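Local coordinates for protein endo-beta-1,2-glucanase (PDB 6IMV) that hydrolyses beta-1,2-glucans internally, as an endo-acting glycoside hydrolase, and binds the disaccharide sophorose, at residues E250-T255 with A271-K276. Sequence-based numbering, arbitrary orientation.
Sequences EGELFT and ALWEYK. With GLC (alpha-D-glucopyranose), chain D.
Glu252 and Thr255 reach from helix 252-261 to Leu272, Trp273 and Lys276 of helix 266-276. Just before this helix, Glu250 turns to sugar. Its OE1 accepts a hydrogen bond from GLC O4 (2.6 Å), OE2 one from GLC O3 (2.5 Å). Asp247 and His304 also bind this glucose, probably a unit of sophorose. Glu252 follows, with CG anti to the backbone N (chi1 -167°). Its side chain crosses that of Lys276 at about a right angle. Lys276 NZ donates a hydrogen bond, part of a salt bridge, to the anti lone pair of Glu252 OE2 (2.8 Å). OE1 is held by Lys308 and Tyr314, so the buried carboxylate lies between two lysines. An alanine at Glu252 would probably leave both lysines without their carboxylate mate and open a gap beside Trp273. Thr255 CG2 lies 3.8 Å from Lys276 CD and 4.1 Å from Leu272 CD1. The same methyl meets the Trp273 ring obliquely, 4.3 Å from CZ2, while Lys276 CD lies above one face. A water bridges Thr255 OG1 and Lys276 NZ, which donates to it. The consecutive helices run antiparallel, a helical hairpin consistent with the family's (alpha/alpha)6 barrel, its first helix starting beside the sugar site.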
loop_
_atom_site.group_PDB
_atom_site.type_symbol
_atom_site.label_atom_id
_atom_site.label_comp_id
_atom_site.label_asym_id
_atom_site.label_seq_id
_atom_site.Cartn_x
_atom_site.Cartn_y
_atom_site.Cartn_z
ATOM N N GLU A 250 -9.184 -0.173 2.562
ATOM C CA GLU A 250 -8.387 -1.172 1.827
ATOM C C GLU A 250 -9.077 -2.535 1.838
ATOM O O GLU A 250 -8.877 -3.335 0.923
ATOM C CB GLU A 250 -6.977 -1.333 2.401
ATOM C CG GLU A 250 -6.306 -0.031 2.789
ATOM C CD GLU A 250 -6.435 0.250 4.271
ATOM O OE1 GLU A 250 -7.460 0.850 4.666
ATOM O OE2 GLU A 250 -5.542 -0.211 5.032
ATOM N N GLY A 251 -9.897 -2.782 2.866
ATOM C CA GLY A 251 -10.623 -4.025 3.020
ATOM C C GLY A 251 -11.614 -4.283 1.896
ATOM O O GLY A 251 -12.048 -5.421 1.695
ATOM N N GLU A 252 -11.967 -3.242 1.140
ATOM C CA GLU A 252 -12.926 -3.391 0.046
ATOM C C GLU A 252 -12.386 -4.338 -1.035
ATOM O O GLU A 252 -13.170 -4.994 -1.739
ATOM C CB GLU A 252 -13.302 -2.035 -0.541
ATOM C CG GLU A 252 -14.518 -2.105 -1.444
ATOM C CD GLU A 252 -15.077 -0.734 -1.755
ATOM O OE1 GLU A 252 -14.642 -0.140 -2.765
ATOM O OE2 GLU A 252 -15.902 -0.243 -0.955
ATOM N N LEU A 253 -11.063 -4.420 -1.166
ATOM C CA LEU A 253 -10.441 -5.342 -2.130
ATOM C C LEU A 253 -10.881 -6.780 -1.829
ATOM O O LEU A 253 -11.188 -7.546 -2.752
ATOM C CB LEU A 253 -8.917 -5.198 -2.080
ATOM C CG LEU A 253 -8.356 -3.897 -2.654
ATOM C CD1 LEU A 253 -6.837 -3.917 -2.622
ATOM C CD2 LEU A 253 -8.862 -3.657 -4.070
ATOM N N PHE A 254 -10.945 -7.129 -0.540
ATOM C CA PHE A 254 -11.319 -8.472 -0.157
ATOM C C PHE A 254 -12.802 -8.723 -0.446
ATOM O O PHE A 254 -13.161 -9.829 -0.866
ATOM C CB PHE A 254 -11.007 -8.773 1.310
ATOM C CG PHE A 254 -11.079 -10.252 1.569
ATOM C CD1 PHE A 254 -10.056 -11.081 1.154
ATOM C CD2 PHE A 254 -12.220 -10.826 2.102
ATOM C CE1 PHE A 254 -10.138 -12.454 1.329
ATOM C CE2 PHE A 254 -12.294 -12.198 2.283
ATOM C CZ PHE A 254 -11.258 -13.004 1.896
ATOM N N THR A 255 -13.650 -7.714 -0.226
ATOM C CA THR A 255 -15.066 -7.799 -0.584
ATOM C C THR A 255 -15.219 -8.284 -2.033
ATOM O O THR A 255 -15.998 -9.201 -2.296
ATOM C CB THR A 255 -15.794 -6.462 -0.415
ATOM O OG1 THR A 255 -15.593 -6.004 0.921
ATOM C CG2 THR A 255 -17.278 -6.564 -0.683
ATOM N N ALA A 271 -26.088 -8.447 0.110
ATOM C CA ALA A 271 -25.888 -8.215 1.553
ATOM C C ALA A 271 -24.500 -7.598 1.823
ATOM O O ALA A 271 -24.378 -6.766 2.711
ATOM C CB ALA A 271 -26.096 -9.497 2.333
ATOM N N LEU A 272 -23.470 -7.998 1.060
ATOM C CA LEU A 272 -22.130 -7.403 1.194
ATOM C C LEU A 272 -22.226 -5.875 1.074
ATOM O O LEU A 272 -21.718 -5.154 1.914
ATOM C CB LEU A 272 -21.189 -7.952 0.112
ATOM C CG LEU A 272 -20.692 -9.386 0.292
ATOM C CD1 LEU A 272 -19.805 -9.782 -0.883
ATOM C CD2 LEU A 272 -19.940 -9.557 1.604
ATOM N N TRP A 273 -22.889 -5.403 0.013
ATOM C CA TRP A 273 -22.922 -3.978 -0.302
ATOM C C TRP A 273 -23.898 -3.239 0.618
ATOM O O TRP A 273 -23.638 -2.104 1.013
ATOM C CB TRP A 273 -23.206 -3.763 -1.788
ATOM C CG TRP A 273 -22.045 -4.243 -2.600
ATOM C CD1 TRP A 273 -21.960 -5.409 -3.298
ATOM C CD2 TRP A 273 -20.771 -3.590 -2.747
ATOM N NE1 TRP A 273 -20.723 -5.521 -3.879
ATOM C CE2 TRP A 273 -19.974 -4.422 -3.564
ATOM C CE3 TRP A 273 -20.239 -2.372 -2.302
ATOM C CZ2 TRP A 273 -18.672 -4.085 -3.925
ATOM C CZ3 TRP A 273 -18.950 -2.035 -2.663
ATOM C CH2 TRP A 273 -18.177 -2.887 -3.461
ATOM N N GLU A 274 -24.974 -3.919 1.016
ATOM C CA GLU A 274 -25.949 -3.345 1.921
ATOM C C GLU A 274 -25.297 -3.085 3.282
ATOM O O GLU A 274 -25.450 -2.017 3.850
ATOM C CB GLU A 274 -27.144 -4.281 2.068
ATOM C CG GLU A 274 -28.282 -3.668 2.859
ATOM C CD GLU A 274 -29.517 -4.547 2.932
ATOM O OE1 GLU A 274 -29.654 -5.445 2.065
ATOM O OE2 GLU A 274 -30.329 -4.338 3.859
ATOM N N TYR A 275 -24.566 -4.079 3.789
ATOM C CA TYR A 275 -23.951 -3.991 5.094
ATOM C C TYR A 275 -22.836 -2.934 5.087
ATOM O O TYR A 275 -22.530 -2.348 6.119
ATOM C CB TYR A 275 -23.416 -5.354 5.536
ATOM C CG TYR A 275 -22.977 -5.361 6.973
ATOM C CD1 TYR A 275 -23.918 -5.302 7.990
ATOM C CD2 TYR A 275 -21.640 -5.370 7.322
ATOM C CE1 TYR A 275 -23.541 -5.279 9.321
ATOM C CE2 TYR A 275 -21.243 -5.360 8.647
ATOM C CZ TYR A 275 -22.198 -5.317 9.648
ATOM O OH TYR A 275 -21.827 -5.295 10.955
ATOM N N LYS A 276 -22.233 -2.713 3.913
ATOM C CA LYS A 276 -21.149 -1.753 3.728
ATOM C C LYS A 276 -21.679 -0.315 3.654
ATOM O O LYS A 276 -20.951 0.611 3.977
ATOM C CB LYS A 276 -20.354 -2.089 2.461
ATOM C CG LYS A 276 -19.193 -3.055 2.671
ATOM C CD LYS A 276 -18.606 -3.604 1.384
ATOM C CE LYS A 276 -18.058 -2.523 0.473
ATOM N NZ LYS A 276 -17.033 -1.693 1.141
HETATM C C1 GLC D . -7.935 -1.178 10.486
HETATM C C2 GLC D . -6.964 -1.530 9.381
HETATM C C3 GLC D . -6.614 -0.303 8.559
HETATM C C4 GLC D . -7.882 0.291 7.971
HETATM C C5 GLC D . -8.851 0.616 9.109
HETATM C C6 GLC D . -10.203 1.078 8.573
HETATM O O1 GLC D . -7.210 -0.325 11.397
HETATM O O2 GLC D . -5.767 -2.030 9.995
HETATM O O3 GLC D . -5.714 -0.621 7.498
HETATM O O4 GLC D . -7.558 1.442 7.182
HETATM O O5 GLC D . -9.075 -0.538 9.929
HETATM O O6 GLC D . -10.821 0.050 7.794
HETATM O O HOH W 1 -15.478 -3.714 2.293
#